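Local coordinates for nitrogen regulatory protein P-II (Thiomonas intermedia, PDB 5D4O) that binds adenine nucleotides and probably regulates the activity of other proteins as a trimeric PII signalling protein, at residues P8-E13 against V95-V100. Numbering follows the deposited sequence. Where two conformers were deposited one is given.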
ATOM      1  N   PRO A   8     -17.763   4.428   1.976  1.00 26.80           N
ATOM      2  CA  PRO A   8     -16.485   5.130   2.196  1.00 25.52           C
ATOM      3  C   PRO A   8     -15.858   4.877   3.557  1.00 28.73           C
ATOM      4  O   PRO A   8     -16.548   4.789   4.569  1.00 27.84           O
ATOM      5  CB  PRO A   8     -16.864   6.610   2.060  1.00 27.71           C
ATOM      6  CG  PRO A   8     -18.312   6.661   2.469  1.00 33.51           C
ATOM      7  CD  PRO A   8     -18.907   5.378   1.962  1.00 29.70           C
ATOM      8  N   LEU A   9     -14.542   4.789   3.579  1.00 26.23           N
ATOM      9  CA  LEU A   9     -13.775   4.624   4.809  1.00 27.42           C
ATOM     10  C   LEU A   9     -12.452   5.358   4.580  1.00 28.55           C
ATOM     11  O   LEU A   9     -12.175   5.824   3.465  1.00 24.94           O
ATOM     12  CB  LEU A   9     -13.483   3.124   5.042  1.00 27.93           C
ATOM     13  CG  LEU A   9     -14.034   2.340   6.264  1.00 35.08           C
ATOM     14  CD1 LEU A   9     -12.986   1.477   6.890  1.00 33.74           C
ATOM     15  CD2 LEU A   9     -14.855   3.159   7.251  1.00 38.16           C
ATOM     16  N   LYS A  10     -11.637   5.440   5.628  1.00 24.12           N
ATOM     17  CA  LYS A  10     -10.306   6.027   5.493  1.00 22.14           C
ATOM     18  C   LYS A  10      -9.296   4.921   5.759  1.00 25.69           C
ATOM     19  O   LYS A  10      -9.629   3.912   6.394  1.00 25.26           O
ATOM     20  CB  LYS A  10     -10.123   7.223   6.441  1.00 24.81           C
ATOM     21  CG  LYS A  10     -11.117   8.368   6.202  1.00 23.68           C
ATOM     22  CD  LYS A  10     -10.708   9.289   5.032  1.00 29.62           C
ATOM     23  CE  LYS A  10     -11.709  10.414   4.836  1.00 31.90           C
ATOM     24  NZ  LYS A  10     -11.301  11.330   3.748  1.00 30.63           N
ATOM     25  N   LYS A  11      -8.078   5.061   5.219  1.00 21.78           N
ATOM     26  CA  LYS A  11      -7.050   4.062   5.465  1.00 20.50           C
ATOM     27  C   LYS A  11      -5.739   4.802   5.743  1.00 23.62           C
ATOM     28  O   LYS A  11      -5.244   5.562   4.896  1.00 22.10           O
ATOM     29  CB  LYS A  11      -6.898   3.079   4.298  1.00 20.86           C
ATOM     30  CG  LYS A  11      -5.999   1.861   4.638  1.00 25.19           C
ATOM     31  CD  LYS A  11      -5.434   1.152   3.396  1.00 20.81           C
ATOM     32  CE  LYS A  11      -4.194   1.851   2.872  1.00 25.53           C
ATOM     33  NZ  LYS A  11      -3.583   1.110   1.732  1.00 28.12           N
ATOM     34  N   LEU A  12      -5.215   4.599   6.946  1.00 19.96           N
ATOM     35  CA  LEU A  12      -3.929   5.188   7.331  1.00 20.21           C
ATOM     36  C   LEU A  12      -2.807   4.231   6.992  1.00 21.86           C
ATOM     37  O   LEU A  12      -2.928   3.018   7.214  1.00 21.34           O
ATOM     38  CB  LEU A  12      -3.876   5.426   8.867  1.00 21.01           C
ATOM     39  CG  LEU A  12      -4.347   6.766   9.443  1.00 29.62           C
ATOM     40  CD1 LEU A  12      -5.438   7.426   8.625  1.00 30.63           C
ATOM     41  CD2 LEU A  12      -4.698   6.623  10.945  1.00 31.21           C
ATOM     42  N   GLU A  13      -1.673   4.787   6.549  1.00 18.66           N
ATOM     43  CA  GLU A  13      -0.406   4.065   6.409  1.00 17.35           C
ATOM     44  C   GLU A  13       0.521   4.833   7.366  1.00 21.53           C
ATOM     45  O   GLU A  13       0.765   6.023   7.163  1.00 21.24           O
ATOM     46  CB  GLU A  13       0.120   4.102   4.985  1.00 18.65           C
ATOM     47  CG  GLU A  13      -0.596   3.079   4.135  1.00 18.09           C
ATOM     48  CD  GLU A  13      -0.157   3.124   2.686  1.00 27.74           C
ATOM     49  OE1 GLU A  13      -0.674   2.292   1.910  1.00 28.17           O
ATOM     50  OE2 GLU A  13       0.619   4.035   2.308  1.00 25.05           O
ATOM     51  N   VAL A  95      -2.903   9.508   4.792  1.00 20.04           N
ATOM     52  CA  VAL A  95      -4.351   9.257   4.894  1.00 19.86           C
ATOM     53  C   VAL A  95      -4.904   9.037   3.497  1.00 23.49           C
ATOM     54  O   VAL A  95      -4.744   9.897   2.621  1.00 23.15           O
ATOM     55  CB  VAL A  95      -5.132  10.411   5.594  1.00 22.53           C
ATOM     56  CG1 VAL A  95      -6.607  10.009   5.813  1.00 22.65           C
ATOM     57  CG2 VAL A  95      -4.487  10.807   6.912  1.00 22.89           C
ATOM     58  N   HIS A  96      -5.612   7.908   3.316  1.00 20.63           N
ATOM     59  CA  HIS A  96      -6.220   7.520   2.041  1.00 19.67           C
ATOM     60  C   HIS A  96      -7.733   7.451   2.175  1.00 24.25           C
ATOM     61  O   HIS A  96      -8.257   7.161   3.251  1.00 23.73           O
ATOM     62  CB  HIS A  96      -5.746   6.079   1.633  1.00 19.52           C
ATOM     63  CG  HIS A  96      -4.271   5.910   1.411  1.00 21.35           C
ATOM     64  ND1 HIS A  96      -3.369   5.968   2.465  1.00 22.02           N
ATOM     65  CD2 HIS A  96      -3.596   5.612   0.274  1.00 22.29           C
ATOM     66  CE1 HIS A  96      -2.180   5.724   1.938  1.00 20.84           C
ATOM     67  NE2 HIS A  96      -2.262   5.535   0.619  1.00 21.12           N
ATOM     68  N   ASP A  97      -8.418   7.654   1.066  1.00 21.63           N
ATOM     69  CA  ASP A  97      -9.840   7.356   0.916  1.00 21.76           C
ATOM     70  C   ASP A  97      -9.894   5.969   0.349  1.00 24.74           C
ATOM     71  O   ASP A  97      -9.148   5.653  -0.609  1.00 23.00           O
ATOM     72  CB  ASP A  97     -10.490   8.297  -0.110  1.00 23.66           C
ATOM     73  CG  ASP A  97     -10.809   9.653   0.465  1.00 34.58           C
ATOM     74  OD1 ASP A  97     -11.021   9.740   1.681  1.00 37.12           O
ATOM     75  OD2 ASP A  97     -10.845  10.619  -0.300  1.00 42.46           O
ATOM     76  N   ILE A  98     -10.747   5.116   0.937  1.00 20.69           N
ATOM     77  CA  ILE A  98     -10.968   3.772   0.382  1.00 20.21           C
ATOM     78  C   ILE A  98     -12.473   3.474   0.428  1.00 23.85           C
ATOM     79  O   ILE A  98     -13.240   4.239   1.030  1.00 23.65           O
ATOM     80  CB  ILE A  98     -10.188   2.664   1.149  1.00 21.79           C
ATOM     81  CG1 ILE A  98     -10.570   2.627   2.656  1.00 22.20           C
ATOM     82  CG2 ILE A  98      -8.664   2.823   0.964  1.00 21.59           C
ATOM     83  CD1 ILE A  98     -10.279   1.193   3.401  1.00 22.22           C
ATOM     84  N   GLN A  99     -12.882   2.357  -0.204  1.00 21.15           N
ATOM     85  CA  GLN A  99     -14.262   1.836  -0.185  0.52 21.39           C
ATOM     86  C   GLN A  99     -14.186   0.424   0.388  1.00 24.08           C
ATOM     87  O   GLN A  99     -13.226  -0.310   0.087  1.00 23.03           O
ATOM     88  CB  GLN A  99     -14.885   1.748  -1.596  0.52 22.59           C
ATOM     89  CG  GLN A  99     -15.454   3.056  -2.152  0.52 32.88           C
ATOM     90  CD  GLN A  99     -16.032   2.871  -3.542  0.52 42.21           C
ATOM     91  OE1 GLN A  99     -17.254   2.931  -3.764  0.52 35.81           O
ATOM     92  NE2 GLN A  99     -15.168   2.637  -4.523  0.52 31.60           N
ATOM     93  N   VAL A 100     -15.143   0.044   1.227  1.00 21.45           N
ATOM     94  CA  VAL A 100     -15.213  -1.294   1.822  1.00 21.07           C
ATOM     95  C   VAL A 100     -16.626  -1.807   1.667  1.00 25.22           C
ATOM     96  O   VAL A 100     -17.566  -1.010   1.486  1.00 24.77           O
ATOM     97  CB  VAL A 100     -14.767  -1.348   3.329  1.00 24.90           C
ATOM     98  CG1 VAL A 100     -13.315  -0.869   3.504  1.00 23.41           C
ATOM     99  CG2 VAL A 100     -15.731  -0.558   4.234  1.00 25.97           C
TER
HETATM  100  O   HOH W   1     -13.511   7.676   1.918  1.00 34.38           O
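L9 faces I98 and K11 faces H96 in the hydrogen-bonded pairs of an antiparallel ladder, which joins the first and last strands of the ferredoxin-like PII fold. The short segments run at 138° to each other. Strand 92-100 is the outermost strand on this side of the chain's own sheet, and strand 63-70 flanks 8-13 on its other side. L9 N donates to I98 O (2.9 Å), and I98 N returns a bond to L9 O.

Side chains of L9, K11, H96 and I98 share one face. I98 CG1 sits between its own backbone N and carbonyl carbon (chi1 58°) and lies against L9 CB at 3.8 Å. Its CG2 branch meets K11 CB. L9 CG also touches V100 CG2, and the L9 side chain packs on A69, a residue of the AMP site.

P8, K10, L12, V95, D97 and Q99 point to the other face, where K10 touches V75 and L12 touches L78 of helix 72-88. L12 and V95 lie alongside each other. K10 bends at chi2 and runs beside D97. Its NZ forms a salt bridge with D97, its hydrogen bond to OD1 (2.6 Å) using the syn lone pair. A water donates to both L9 O and D97 OD1.

K11 NZ bridges E13 OE1 of its own strand on the anti side, tilted out of the carboxylate plane, and also E13 of the second subunit. By the same pairing, E13 OE2 takes K11 NZ of the third subunit. That lysine also bonds H96 NE2, so these polar groups join the three chains. The E13 carboxylate meets the edge of the H96 ring, with the two planes 57° apart and OE2 3.3 Å from CE1. K11 O accepts two bonds from H96, from backbone N at 2.9 Å and a more bent one from ring ND1 at 3.1 Å, from opposite faces of the carbonyl plane.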